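Long-range contact in accelerated-cell-death 11 (Arabidopsis thaliana, PDB 4NTG), which selectively transfers ceramide-1-phosphate and phytoceramide-1-phosphate between membranes: residues 111-116 and 182-187. The protein carries 1 engineered substitution. Sequence-based numbering, arbitrary orientation.
Sequences MVKVLF and SYVNSS. With 1PZ ((2S,3R,4E)-2-(dodecanoylamino)-3-hydroxyoctadec-4-en-1-yl dihydrogen phosphate), chain C.
Helix 98-120 packs against helix 173-199 in the all-helical GLTP fold, and Tyr183 meets Val112, Lys113 and Phe116 at this crossing. The segment axes come within 9.1 Å at a crossing angle of -136°. Tyr183 has CG anti to the backbone N (chi1 169°), which carries its ring across to the other helix. There Tyr183 CE2 lies 3.5 Å from Val112 CG1. The backbone N of Lys113 sits at the ring edge, in plane. The tyrosine hydroxyl is hydrogen-bonded to the backbone oxygen of Leu109, one turn before Lys113 on helix 98-120. The Phe116 and Tyr183 rings meet obliquely, with planes at 82° and Phe116 CD2 3.6 Å from Tyr183 CD2. Val112 CG1 lies over one face of the Phe116 ring, toward its rim. Val184 CG2 fits against Phe116 CB at 3.5 Å. Lys113 runs extended past Ser187, with its CD 3.3 Å from Ser187 OG, and bends only at its end. Ser187 OG donates a hydrogen bond back to Tyr183 O at 2.8 Å, and Ser187 N donates to the same oxygen. Phe18 of helix 10-25 meets the Tyr183 ring edge-to-face. On another side of helix 98-120, Met111 CE touches lipid-chain atom CBJ of 1PZ at 3.5 Å. No hydrogen bond joins the two segments, and the contact is mainly van der Waals packing of apolar groups and the Lys113 methylenes; the Tyr183 hydroxyl adds a polar tie to helix 98-120.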
loop_
_atom_site.group_PDB
_atom_site.type_symbol
_atom_site.label_atom_id
_atom_site.label_comp_id
_atom_site.label_asym_id
_atom_site.label_seq_id
_atom_site.Cartn_x
_atom_site.Cartn_y
_atom_site.Cartn_z
ATOM N N MET A 111 -1.080 -1.052 -4.838
ATOM C CA MET A 111 -0.143 -0.340 -5.707
ATOM C C MET A 111 1.253 -0.960 -5.683
ATOM O O MET A 111 1.789 -1.337 -6.720
ATOM C CB MET A 111 -0.026 1.123 -5.284
ATOM C CG MET A 111 1.019 1.905 -6.090
ATOM S SD MET A 111 0.522 1.974 -7.819
ATOM C CE MET A 111 2.001 2.562 -8.621
ATOM N N VAL A 112 1.828 -1.071 -4.490
ATOM C CA VAL A 112 3.159 -1.648 -4.321
ATOM C C VAL A 112 3.213 -3.100 -4.806
ATOM O O VAL A 112 4.140 -3.499 -5.520
ATOM C CB VAL A 112 3.617 -1.556 -2.856
ATOM C CG1 VAL A 112 4.805 -2.508 -2.601
ATOM C CG2 VAL A 112 3.949 -0.102 -2.520
ATOM N N LYS A 113 2.199 -3.871 -4.425
ATOM C CA LYS A 113 2.086 -5.258 -4.838
ATOM C C LYS A 113 2.135 -5.410 -6.371
ATOM O O LYS A 113 2.905 -6.234 -6.883
ATOM C CB LYS A 113 0.809 -5.881 -4.248
ATOM C CG LYS A 113 0.362 -7.200 -4.912
ATOM C CD LYS A 113 -0.825 -7.841 -4.193
ATOM C CE LYS A 113 -1.378 -9.038 -4.976
ATOM N NZ LYS A 113 -2.046 -8.643 -6.263
ATOM N N VAL A 114 1.343 -4.612 -7.095
ATOM C CA VAL A 114 1.285 -4.711 -8.565
ATOM C C VAL A 114 2.569 -4.175 -9.185
ATOM O O VAL A 114 3.094 -4.759 -10.145
ATOM C CB VAL A 114 0.023 -4.024 -9.168
ATOM C CG1 VAL A 114 0.047 -4.059 -10.701
ATOM C CG2 VAL A 114 -1.251 -4.710 -8.669
ATOM N N LEU A 115 3.079 -3.076 -8.629
ATOM C CA LEU A 115 4.408 -2.575 -8.996
ATOM C C LEU A 115 5.442 -3.700 -8.875
ATOM O O LEU A 115 6.202 -3.948 -9.812
ATOM C CB LEU A 115 4.816 -1.390 -8.114
ATOM C CG LEU A 115 6.151 -0.761 -8.515
ATOM C CD1 LEU A 115 6.001 -0.117 -9.873
ATOM C CD2 LEU A 115 6.655 0.270 -7.511
ATOM N N PHE A 116 5.452 -4.382 -7.726
ATOM C CA PHE A 116 6.391 -5.484 -7.492
ATOM C C PHE A 116 6.224 -6.600 -8.530
ATOM O O PHE A 116 7.212 -7.065 -9.090
ATOM C CB PHE A 116 6.270 -6.044 -6.066
ATOM C CG PHE A 116 6.962 -5.207 -5.000
ATOM C CD1 PHE A 116 7.668 -4.049 -5.322
ATOM C CD2 PHE A 116 6.906 -5.595 -3.662
ATOM C CE1 PHE A 116 8.295 -3.292 -4.338
ATOM C CE2 PHE A 116 7.533 -4.841 -2.670
ATOM C CZ PHE A 116 8.229 -3.697 -3.007
ATOM N N SER A 182 7.917 -12.157 -1.800
ATOM C CA SER A 182 7.331 -12.384 -0.485
ATOM C C SER A 182 6.217 -11.363 -0.182
ATOM O O SER A 182 5.105 -11.747 0.224
ATOM C CB SER A 182 8.423 -12.315 0.580
ATOM O OG SER A 182 7.876 -12.416 1.879
ATOM N N TYR A 183 6.494 -10.072 -0.373
ATOM C CA TYR A 183 5.459 -9.082 -0.072
ATOM C C TYR A 183 4.233 -9.328 -0.952
ATOM O O TYR A 183 3.091 -9.243 -0.475
ATOM C CB TYR A 183 5.956 -7.640 -0.235
ATOM C CG TYR A 183 4.818 -6.633 -0.190
ATOM C CD1 TYR A 183 4.334 -6.139 1.022
ATOM C CD2 TYR A 183 4.215 -6.188 -1.361
ATOM C CE1 TYR A 183 3.284 -5.219 1.056
ATOM C CE2 TYR A 183 3.157 -5.284 -1.333
ATOM C CZ TYR A 183 2.705 -4.802 -0.129
ATOM O OH TYR A 183 1.663 -3.903 -0.122
ATOM N N VAL A 184 4.479 -9.627 -2.232
ATOM C CA VAL A 184 3.401 -9.950 -3.160
ATOM C C VAL A 184 2.583 -11.130 -2.610
ATOM O O VAL A 184 1.340 -11.070 -2.552
ATOM C CB VAL A 184 3.937 -10.278 -4.554
ATOM C CG1 VAL A 184 2.820 -10.809 -5.459
ATOM C CG2 VAL A 184 4.604 -9.039 -5.180
ATOM N N ASN A 185 3.274 -12.186 -2.187
ATOM C CA ASN A 185 2.589 -13.355 -1.621
ATOM C C ASN A 185 1.776 -13.054 -0.364
ATOM O O ASN A 185 0.684 -13.596 -0.189
ATOM C CB ASN A 185 3.583 -14.475 -1.316
ATOM C CG ASN A 185 4.243 -15.016 -2.558
ATOM O OD1 ASN A 185 3.749 -14.827 -3.672
ATOM N ND2 ASN A 185 5.359 -15.716 -2.376
ATOM N N SER A 186 2.322 -12.201 0.505
ATOM C CA SER A 186 1.708 -11.894 1.801
ATOM C C SER A 186 0.583 -10.871 1.682
ATOM O O SER A 186 -0.474 -11.032 2.277
ATOM C CB SER A 186 2.762 -11.377 2.785
ATOM O OG SER A 186 3.726 -12.369 3.084
ATOM N N SER A 187 0.821 -9.817 0.912
ATOM C CA SER A 187 -0.145 -8.728 0.776
ATOM C C SER A 187 -1.443 -9.176 0.089
ATOM O O SER A 187 -2.517 -8.612 0.341
ATOM C CB SER A 187 0.477 -7.541 0.028
ATOM O OG SER A 187 0.751 -7.866 -1.325
HETATM C CAS 1PZ C . 6.153 19.174 -11.153
HETATM C CAF 1PZ C . 6.382 18.270 -9.939
HETATM C CAG 1PZ C . 5.783 16.884 -10.232
HETATM C CAH 1PZ C . 4.506 16.680 -9.394
HETATM C CAI 1PZ C . 3.874 15.316 -9.746
HETATM C CAJ 1PZ C . 2.931 14.883 -8.624
HETATM C CAK 1PZ C . 3.303 13.451 -8.208
HETATM C CAL 1PZ C . 2.012 12.665 -7.917
HETATM C CAM 1PZ C . 1.506 12.929 -6.482
HETATM C CAN 1PZ C . 0.436 11.833 -6.212
HETATM C CAO 1PZ C . -0.342 12.198 -4.942
HETATM C CAP 1PZ C . -1.827 11.789 -5.184
HETATM C CAQ 1PZ C . -2.370 11.085 -3.928
HETATM C CAE 1PZ C . -3.861 11.323 -3.863
HETATM C CAD 1PZ C . -4.402 12.098 -2.840
HETATM C CAC 1PZ C . -5.920 12.069 -2.573
HETATM O OAR 1PZ C . -6.602 12.488 -3.707
HETATM C CAB 1PZ C . -6.290 10.638 -2.253
HETATM C CAA 1PZ C . -7.595 10.620 -1.488
HETATM O OBB 1PZ C . -7.444 11.117 -0.165
HETATM P PAX 1PZ C . -8.667 11.858 0.523
HETATM O OAZ 1PZ C . -8.023 12.737 1.522
HETATM O OBA 1PZ C . -9.474 10.789 1.368
HETATM O OAY 1PZ C . -9.529 12.596 -0.441
HETATM N NAW 1PZ C . -5.248 10.020 -1.483
HETATM C CAU 1PZ C . -4.846 8.726 -1.752
HETATM O OAV 1PZ C . -5.459 7.872 -2.607
HETATM C CAT 1PZ C . -3.583 8.284 -0.979
HETATM C CBC 1PZ C . -2.829 7.262 -1.871
HETATM C CBD 1PZ C . -1.349 7.500 -1.671
HETATM C CBE 1PZ C . -0.513 6.601 -2.628
HETATM C CBF 1PZ C . -0.849 6.952 -4.089
HETATM C CBG 1PZ C . 0.406 7.496 -4.809
HETATM C CBH 1PZ C . 1.119 6.328 -5.502
HETATM C CBI 1PZ C . 1.484 6.743 -6.932
HETATM C CBJ 1PZ C . 2.572 5.786 -7.396
HETATM C CBK 1PZ C . 3.197 6.284 -8.695
HETATM C CBL 1PZ C . 4.504 5.549 -8.885
#